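Local coordinates for proximal thread matrix protein 1 (Mytilus galloprovincialis, PDB 4CN9), which probably binds collagen in the mussel byssus through tandem von Willebrand factor type A domains, and carries zinc in its MIDAS motif, at residues M76-F88 against F227-A241. Numbering follows the deposited sequence.
Sequences MMKDFVKELVDSF and FSELSTLLKLVIDLA
Met76 and Phe227 start a register that runs through Phe80 with Ser231 and Leu84 with Leu234 to Ser87 with Ile238, the axes of helices 76-85 and 234-241 approaching to 10.7 Å with their N-to-C directions 45° apart. Phe80 fills the middle. With CG anti to the backbone N (chi1 178°) its ring carries Leu230 on one face and points its CZ edge at Val237 CG2: Leu230 CD2 sits over the centre of that face, 4.2 Å from the centroid, a CH-pi contact, while Leu234 N lies at the edge. Phe80 CE1 also comes within 3.3 Å of Leu230 O, whose backbone bond to Leu233 N is intact. Replacing the ring by an alanine is likely to leave Leu230 CD2 without the face it packs on and Val237 CG2 without its edge contact. Toward the N-terminal end, Met77 bends at chi3 (70°), and its SD approaches the Phe227 ring obliquely, 3.6 Å from CE2, a Met-aromatic contact. Farther along, Leu84 and Leu234 lie side by side, pointing opposite ways, Leu84 CD2 and Leu234 CD1 packing tightly at 3.5 Å. Ser87 CB presses slightly closer still on Ile238 CD1, at 3.4 Å; Ser87 OG meanwhile turns back to donate to Glu83 O at 2.6 Å, satisfying the hydroxyl within its own segment. Beyond this, the ring edge of Phe88, at CZ, meets Ala241 CB at 3.8 Å. Phe80, Leu233 and Val237 also rest on Ile200 of strand 195-202, so both segments cover the same side of the central sheet. Such apolar pairing of helix 73-85 with the 3-10 turns 227-233 and the closing helix 234-241 of the first A domain is consistent with the Rossmann-like von Willebrand factor A fold; at the Met77 end of the contact, Phe227 touches Asp174, a zinc ligand of the MIDAS site.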
ATOM      1  N   MET A  76       4.066 -25.934 -10.563  1.00 25.50           N
ATOM      2  CA  MET A  76       4.697 -24.650 -10.827  1.00 25.74           C
ATOM      3  C   MET A  76       4.462 -23.681  -9.681  1.00 26.54           C
ATOM      4  O   MET A  76       5.336 -22.878  -9.351  1.00 24.91           O
ATOM      5  CB  MET A  76       4.180 -24.054 -12.141  1.00 29.27           C
ATOM      6  CG  MET A  76       4.601 -24.865 -13.363  1.00 37.25           C
ATOM      7  SD  MET A  76       4.187 -24.125 -14.954  1.00 43.84           S
ATOM      8  CE  MET A  76       4.983 -25.297 -16.050  1.00 46.60           C
ATOM      9  N   MET A  77       3.280 -23.752  -9.076  1.00 27.50           N
ATOM     10  CA  MET A  77       2.991 -22.927  -7.905  1.00 25.31           C
ATOM     11  C   MET A  77       3.890 -23.350  -6.764  1.00 19.76           C
ATOM     12  O   MET A  77       4.464 -22.519  -6.078  1.00 24.23           O
ATOM     13  CB  MET A  77       1.521 -23.057  -7.490  1.00 22.36           C
ATOM     14  CG  MET A  77       0.560 -22.423  -8.454  1.00 23.64           C
ATOM     15  SD  MET A  77      -1.179 -22.697  -8.009  1.00 27.64           S
ATOM     16  CE  MET A  77      -1.271 -21.652  -6.531  1.00 25.61           C
ATOM     17  N   LYS A  78       4.035 -24.657  -6.573  1.00 22.68           N
ATOM     18  CA  LYS A  78       4.853 -25.171  -5.487  1.00 24.12           C
ATOM     19  C   LYS A  78       6.304 -24.743  -5.655  1.00 26.12           C
ATOM     20  O   LYS A  78       6.974 -24.354  -4.691  1.00 24.19           O
ATOM     21  CB  LYS A  78       4.769 -26.696  -5.435  1.00 24.97           C
ATOM     22  CG  LYS A  78       3.460 -27.208  -4.896  1.00 22.98           C
ATOM     23  CD  LYS A  78       3.388 -28.707  -4.941  1.00 26.31           C
ATOM     24  CE  LYS A  78       2.135 -29.200  -4.235  1.00 27.55           C
ATOM     25  NZ  LYS A  78       2.131 -30.663  -4.077  1.00 26.80           N
ATOM     26  N   ASP A  79       6.794 -24.838  -6.888  1.00 26.42           N
ATOM     27  CA  ASP A  79       8.176 -24.470  -7.190  1.00 26.33           C
ATOM     28  C   ASP A  79       8.427 -22.997  -6.906  1.00 25.44           C
ATOM     29  O   ASP A  79       9.464 -22.620  -6.346  1.00 28.18           O
ATOM     30  CB  ASP A  79       8.509 -24.822  -8.644  1.00 24.21           C
ATOM     31  CG  ASP A  79       8.606 -26.327  -8.868  1.00 24.91           C
ATOM     32  OD1 ASP A  79       8.652 -27.073  -7.872  1.00 29.98           O
ATOM     33  OD2 ASP A  79       8.646 -26.766 -10.035  1.00 38.37           O
ATOM     34  N   PHE A  80       7.464 -22.163  -7.273  1.00 23.93           N
ATOM     35  CA  PHE A  80       7.567 -20.743  -7.000  1.00 23.12           C
ATOM     36  C   PHE A  80       7.711 -20.504  -5.495  1.00 23.94           C
ATOM     37  O   PHE A  80       8.528 -19.693  -5.071  1.00 23.09           O
ATOM     38  CB  PHE A  80       6.353 -20.002  -7.569  1.00 23.55           C
ATOM     39  CG  PHE A  80       6.364 -18.532  -7.295  1.00 25.80           C
ATOM     40  CD1 PHE A  80       7.187 -17.688  -8.019  1.00 26.09           C
ATOM     41  CD2 PHE A  80       5.566 -17.989  -6.302  1.00 25.24           C
ATOM     42  CE1 PHE A  80       7.200 -16.335  -7.776  1.00 27.33           C
ATOM     43  CE2 PHE A  80       5.584 -16.636  -6.046  1.00 25.10           C
ATOM     44  CZ  PHE A  80       6.402 -15.806  -6.787  1.00 26.24           C
ATOM     45  N   VAL A  81       6.934 -21.225  -4.689  1.00 22.30           N
ATOM     46  CA  VAL A  81       6.955 -21.015  -3.243  1.00 24.01           C
ATOM     47  C   VAL A  81       8.273 -21.517  -2.656  1.00 24.48           C
ATOM     48  O   VAL A  81       8.827 -20.916  -1.746  1.00 21.50           O
ATOM     49  CB  VAL A  81       5.748 -21.697  -2.555  1.00 21.80           C
ATOM     50  CG1 VAL A  81       5.820 -21.536  -1.044  1.00 22.54           C
ATOM     51  CG2 VAL A  81       4.446 -21.109  -3.095  1.00 24.59           C
ATOM     52  N   LYS A  82       8.781 -22.617  -3.201  1.00 24.82           N
ATOM     53  CA  LYS A  82      10.103 -23.105  -2.830  1.00 23.77           C
ATOM     54  C   LYS A  82      11.178 -22.059  -3.083  1.00 22.70           C
ATOM     55  O   LYS A  82      12.093 -21.893  -2.283  1.00 22.18           O
ATOM     56  CB  LYS A  82      10.438 -24.368  -3.613  1.00 23.09           C
ATOM     57  CG  LYS A  82       9.661 -25.565  -3.188  1.00 28.90           C
ATOM     58  CD  LYS A  82      10.096 -26.800  -3.976  1.00 31.62           C
ATOM     59  CE  LYS A  82       9.182 -27.964  -3.674  1.00 30.26           C
ATOM     60  NZ  LYS A  82       9.407 -29.107  -4.592  1.00 33.33           N
ATOM     61  N   GLU A  83      11.073 -21.360  -4.206  1.00 22.11           N
ATOM     62  CA  GLU A  83      12.037 -20.330  -4.542  1.00 24.24           C
ATOM     63  C   GLU A  83      11.971 -19.154  -3.558  1.00 24.74           C
ATOM     64  O   GLU A  83      12.996 -18.574  -3.202  1.00 24.47           O
ATOM     65  CB  GLU A  83      11.814 -19.870  -5.985  1.00 27.61           C
ATOM     66  CG  GLU A  83      12.194 -20.966  -6.983  1.00 28.87           C
ATOM     67  CD  GLU A  83      11.629 -20.736  -8.364  1.00 32.30           C
ATOM     68  OE1 GLU A  83      11.158 -19.619  -8.641  1.00 34.65           O
ATOM     69  OE2 GLU A  83      11.653 -21.680  -9.177  1.00 34.30           O
ATOM     70  N   LEU A  84      10.763 -18.823  -3.105  1.00 22.88           N
ATOM     71  CA  LEU A  84      10.583 -17.821  -2.050  1.00 25.38           C
ATOM     72  C   LEU A  84      11.320 -18.218  -0.784  1.00 21.65           C
ATOM     73  O   LEU A  84      12.048 -17.416  -0.204  1.00 23.36           O
ATOM     74  CB  LEU A  84       9.097 -17.658  -1.716  1.00 25.13           C
ATOM     75  CG  LEU A  84       8.236 -17.113  -2.856  1.00 28.05           C
ATOM     76  CD1 LEU A  84       6.759 -17.147  -2.493  1.00 29.18           C
ATOM     77  CD2 LEU A  84       8.683 -15.696  -3.205  1.00 24.76           C
ATOM     78  N   VAL A  85      11.099 -19.447  -0.340  1.00 23.01           N
ATOM     79  CA  VAL A  85      11.766 -19.957   0.848  1.00 21.01           C
ATOM     80  C   VAL A  85      13.280 -19.764   0.754  1.00 22.56           C
ATOM     81  O   VAL A  85      13.926 -19.316   1.703  1.00 24.22           O
ATOM     82  CB  VAL A  85      11.461 -21.436   1.054  1.00 23.35           C
ATOM     83  CG1 VAL A  85      12.366 -22.025   2.139  1.00 30.73           C
ATOM     84  CG2 VAL A  85       9.987 -21.628   1.406  1.00 24.64           C
ATOM     85  N   ASP A  86      13.838 -20.087  -0.404  1.00 24.90           N
ATOM     86  CA  ASP A  86      15.289 -20.015  -0.618  1.00 23.46           C
ATOM     87  C   ASP A  86      15.786 -18.590  -0.810  1.00 25.52           C
ATOM     88  O   ASP A  86      16.984 -18.371  -0.956  1.00 28.76           O
ATOM     89  CB  ASP A  86      15.691 -20.881  -1.826  1.00 26.83           C
ATOM     90  CG  ASP A  86      15.825 -22.356  -1.466  1.00 26.00           C
ATOM     91  OD1 ASP A  86      15.861 -22.677  -0.255  1.00 28.39           O
ATOM     92  OD2 ASP A  86      15.895 -23.196  -2.384  1.00 29.64           O
ATOM     93  N   SER A  87      14.868 -17.624  -0.799  1.00 26.50           N
ATOM     94  CA  SER A  87      15.216 -16.206  -0.924  1.00 24.89           C
ATOM     95  C   SER A  87      15.392 -15.501   0.430  1.00 24.55           C
ATOM     96  O   SER A  87      15.898 -14.364   0.497  1.00 26.67           O
ATOM     97  CB  SER A  87      14.134 -15.489  -1.734  1.00 29.57           C
ATOM     98  OG  SER A  87      13.943 -16.127  -2.992  1.00 31.37           O
ATOM     99  N   PHE A  88      14.987 -16.167   1.507  1.00 23.89           N
ATOM    100  CA  PHE A  88      15.076 -15.576   2.841  1.00 26.35           C
ATOM    101  C   PHE A  88      16.201 -16.216   3.620  1.00 28.31           C
ATOM    102  O   PHE A  88      16.086 -17.345   4.078  1.00 27.24           O
ATOM    103  CB  PHE A  88      13.736 -15.697   3.581  1.00 26.18           C
ATOM    104  CG  PHE A  88      12.673 -14.805   3.011  1.00 26.33           C
ATOM    105  CD1 PHE A  88      12.569 -13.489   3.422  1.00 27.19           C
ATOM    106  CD2 PHE A  88      11.809 -15.272   2.043  1.00 31.57           C
ATOM    107  CE1 PHE A  88      11.613 -12.664   2.893  1.00 27.52           C
ATOM    108  CE2 PHE A  88      10.845 -14.451   1.512  1.00 32.84           C
ATOM    109  CZ  PHE A  88      10.760 -13.137   1.930  1.00 30.30           C
ATOM    110  N   PHE A 227       0.705 -19.706 -15.192  1.00 32.22           N
ATOM    111  CA  PHE A 227       1.490 -20.289 -14.115  1.00 36.56           C
ATOM    112  C   PHE A 227       2.921 -20.519 -14.580  1.00 34.68           C
ATOM    113  O   PHE A 227       3.845 -20.556 -13.775  1.00 33.10           O
ATOM    114  CB  PHE A 227       0.847 -21.601 -13.653  1.00 34.66           C
ATOM    115  CG  PHE A 227      -0.515 -21.418 -13.027  1.00 33.11           C
ATOM    116  CD1 PHE A 227      -1.658 -21.427 -13.806  1.00 32.30           C
ATOM    117  CD2 PHE A 227      -0.643 -21.220 -11.659  1.00 32.23           C
ATOM    118  CE1 PHE A 227      -2.912 -21.254 -13.229  1.00 33.45           C
ATOM    119  CE2 PHE A 227      -1.893 -21.043 -11.077  1.00 28.91           C
ATOM    120  CZ  PHE A 227      -3.019 -21.056 -11.859  1.00 28.10           C
ATOM    121  N   SER A 228       3.100 -20.667 -15.891  1.00 34.70           N
ATOM    122  CA  SER A 228       4.428 -20.883 -16.468  1.00 39.09           C
ATOM    123  C   SER A 228       5.357 -19.699 -16.251  1.00 34.20           C
ATOM    124  O   SER A 228       6.573 -19.858 -16.229  1.00 41.80           O
ATOM    125  CB  SER A 228       4.322 -21.165 -17.969  1.00 39.27           C
ATOM    126  OG  SER A 228       3.416 -22.228 -18.217  1.00 53.39           O
ATOM    127  N   GLU A 229       4.784 -18.513 -16.084  1.00 38.81           N
ATOM    128  CA  GLU A 229       5.579 -17.299 -15.950  1.00 36.27           C
ATOM    129  C   GLU A 229       5.729 -16.806 -14.512  1.00 35.32           C
ATOM    130  O   GLU A 229       6.289 -15.737 -14.278  1.00 34.22           O
ATOM    131  CB  GLU A 229       4.973 -16.194 -16.802  1.00 36.32           C
ATOM    132  CG  GLU A 229       4.991 -16.500 -18.282  1.00 40.76           C
ATOM    133  CD  GLU A 229       4.390 -15.381 -19.094  1.00 52.48           C
ATOM    134  OE1 GLU A 229       3.251 -14.968 -18.788  1.00 56.24           O
ATOM    135  OE2 GLU A 229       5.060 -14.900 -20.029  1.00 67.14           O
ATOM    136  N   LEU A 230       5.258 -17.585 -13.547  1.00 36.46           N
ATOM    137  CA  LEU A 230       5.359 -17.186 -12.150  1.00 33.30           C
ATOM    138  C   LEU A 230       6.761 -16.765 -11.782  1.00 34.29           C
ATOM    139  O   LEU A 230       6.950 -15.812 -11.028  1.00 31.85           O
ATOM    140  CB  LEU A 230       4.941 -18.326 -11.220  1.00 30.47           C
ATOM    141  CG  LEU A 230       3.508 -18.216 -10.731  1.00 30.97           C
ATOM    142  CD1 LEU A 230       3.142 -19.468  -9.979  1.00 26.02           C
ATOM    143  CD2 LEU A 230       3.307 -16.956  -9.865  1.00 26.23           C
ATOM    144  N   SER A 231       7.747 -17.494 -12.297  1.00 33.04           N
ATOM    145  CA  SER A 231       9.132 -17.273 -11.916  1.00 34.22           C
ATOM    146  C   SER A 231       9.599 -15.864 -12.270  1.00 26.64           C
ATOM    147  O   SER A 231      10.529 -15.339 -11.654  1.00 34.80           O
ATOM    148  CB  SER A 231      10.039 -18.315 -12.576  1.00 40.18           C
ATOM    149  OG  SER A 231       9.936 -18.243 -13.983  1.00 40.41           O
ATOM    150  N   THR A 232       8.956 -15.240 -13.249  1.00 29.48           N
ATOM    151  CA  THR A 232       9.345 -13.889 -13.634  1.00 34.38           C
ATOM    152  C   THR A 232       8.941 -12.858 -12.572  1.00 33.58           C
ATOM    153  O   THR A 232       9.312 -11.693 -12.661  1.00 28.02           O
ATOM    154  CB  THR A 232       8.762 -13.483 -15.004  1.00 31.91           C
ATOM    155  OG1 THR A 232       7.340 -13.344 -14.923  1.00 31.34           O
ATOM    156  CG2 THR A 232       9.118 -14.512 -16.073  1.00 35.33           C
ATOM    157  N   LEU A 233       8.198 -13.288 -11.558  1.00 28.81           N
ATOM    158  CA  LEU A 233       7.746 -12.364 -10.529  1.00 26.02           C
ATOM    159  C   LEU A 233       8.585 -12.482  -9.267  1.00 23.94           C
ATOM    160  O   LEU A 233       8.411 -11.699  -8.337  1.00 24.13           O
ATOM    161  CB  LEU A 233       6.272 -12.613 -10.177  1.00 24.24           C
ATOM    162  CG  LEU A 233       5.229 -12.535 -11.298  1.00 30.51           C
ATOM    163  CD1 LEU A 233       3.850 -12.810 -10.724  1.00 25.05           C
ATOM    164  CD2 LEU A 233       5.247 -11.190 -12.013  1.00 26.27           C
ATOM    165  N   LEU A 234       9.492 -13.455  -9.219  1.00 23.42           N
ATOM    166  CA  LEU A 234      10.222 -13.741  -7.982  1.00 26.48           C
ATOM    167  C   LEU A 234      10.932 -12.512  -7.422  1.00 25.83           C
ATOM    168  O   LEU A 234      10.787 -12.175  -6.230  1.00 23.60           O
ATOM    169  CB  LEU A 234      11.231 -14.883  -8.184  1.00 24.81           C
ATOM    170  CG  LEU A 234      11.949 -15.369  -6.927  1.00 29.90           C
ATOM    171  CD1 LEU A 234      10.960 -15.834  -5.858  1.00 28.26           C
ATOM    172  CD2 LEU A 234      12.926 -16.501  -7.270  1.00 29.47           C
ATOM    173  N   LYS A 235      11.696 -11.836  -8.270  1.00 24.06           N
ATOM    174  CA  LYS A 235      12.490 -10.698  -7.801  1.00 25.59           C
ATOM    175  C   LYS A 235      11.596  -9.597  -7.236  1.00 21.82           C
ATOM    176  O   LYS A 235      11.887  -9.029  -6.180  1.00 22.72           O
ATOM    177  CB  LYS A 235      13.373 -10.133  -8.921  1.00 27.28           C
ATOM    178  CG  LYS A 235      14.030  -8.814  -8.543  1.00 35.27           C
ATOM    179  CD  LYS A 235      15.088  -8.381  -9.552  1.00 49.25           C
ATOM    180  CE  LYS A 235      15.863  -7.160  -9.059  1.00 51.28           C
ATOM    181  NZ  LYS A 235      14.978  -6.011  -8.708  1.00 63.62           N
ATOM    182  N   LEU A 236      10.511  -9.315  -7.946  1.00 23.48           N
ATOM    183  CA  LEU A 236       9.534  -8.320  -7.524  1.00 25.41           C
ATOM    184  C   LEU A 236       8.896  -8.658  -6.170  1.00 22.82           C
ATOM    185  O   LEU A 236       8.690  -7.783  -5.335  1.00 22.70           O
ATOM    186  CB  LEU A 236       8.440  -8.192  -8.585  1.00 24.86           C
ATOM    187  CG  LEU A 236       8.880  -7.589  -9.922  1.00 34.48           C
ATOM    188  CD1 LEU A 236       7.777  -7.690 -10.969  1.00 35.06           C
ATOM    189  CD2 LEU A 236       9.288  -6.143  -9.737  1.00 37.31           C
ATOM    190  N   VAL A 237       8.578  -9.928  -5.956  1.00 22.84           N
ATOM    191  CA  VAL A 237       7.955 -10.340  -4.716  1.00 23.08           C
ATOM    192  C   VAL A 237       8.923 -10.184  -3.562  1.00 20.78           C
ATOM    193  O   VAL A 237       8.553  -9.701  -2.501  1.00 22.13           O
ATOM    194  CB  VAL A 237       7.428 -11.789  -4.794  1.00 21.54           C
ATOM    195  CG1 VAL A 237       6.980 -12.279  -3.430  1.00 23.88           C
ATOM    196  CG2 VAL A 237       6.281 -11.878  -5.788  1.00 25.73           C
ATOM    197  N   ILE A 238      10.173 -10.585  -3.765  1.00 18.96           N
ATOM    198  CA  ILE A 238      11.172 -10.463  -2.726  1.00 22.32           C
ATOM    199  C   ILE A 238      11.446  -8.990  -2.411  1.00 23.18           C
ATOM    200  O   ILE A 238      11.642  -8.632  -1.258  1.00 23.06           O
ATOM    201  CB  ILE A 238      12.494 -11.149  -3.127  1.00 25.01           C
ATOM    202  CG1 ILE A 238      12.259 -12.640  -3.391  1.00 26.47           C
ATOM    203  CG2 ILE A 238      13.547 -10.930  -2.054  1.00 27.85           C
ATOM    204  CD1 ILE A 238      11.547 -13.382  -2.269  1.00 31.49           C
ATOM    205  N   ASP A 239      11.464  -8.150  -3.445  1.00 23.36           N
ATOM    206  CA  ASP A 239      11.682  -6.716  -3.262  1.00 25.04           C
ATOM    207  C   ASP A 239      10.602  -6.107  -2.385  1.00 23.59           C
ATOM    208  O   ASP A 239      10.897  -5.297  -1.512  1.00 25.29           O
ATOM    209  CB  ASP A 239      11.704  -5.986  -4.609  1.00 25.30           C
ATOM    210  CG  ASP A 239      12.981  -6.246  -5.394  1.00 31.71           C
ATOM    211  OD1 ASP A 239      13.954  -6.750  -4.799  1.00 29.77           O
ATOM    212  OD2 ASP A 239      13.005  -5.942  -6.603  1.00 31.19           O
ATOM    213  N   LEU A 240       9.350  -6.491  -2.636  1.00 21.40           N
ATOM    214  CA  LEU A 240       8.225  -6.004  -1.826  1.00 22.21           C
ATOM    215  C   LEU A 240       8.222  -6.610  -0.426  1.00 23.68           C
ATOM    216  O   LEU A 240       7.889  -5.928   0.550  1.00 21.43           O
ATOM    217  CB  LEU A 240       6.897  -6.303  -2.522  1.00 22.20           C
ATOM    218  CG  LEU A 240       6.632  -5.614  -3.859  1.00 22.60           C
ATOM    219  CD1 LEU A 240       5.554  -6.354  -4.645  1.00 28.64           C
ATOM    220  CD2 LEU A 240       6.218  -4.167  -3.627  1.00 26.61           C
ATOM    221  N   ALA A 241       8.582  -7.888  -0.316  1.00 21.74           N
ATOM    222  CA  ALA A 241       8.618  -8.551   0.988  1.00 22.67           C
ATOM    223  C   ALA A 241       9.694  -7.935   1.855  1.00 29.09           C
ATOM    224  O   ALA A 241       9.572  -7.905   3.080  1.00 25.56           O
ATOM    225  CB  ALA A 241       8.878 -10.037   0.833  1.00 22.53           C
TER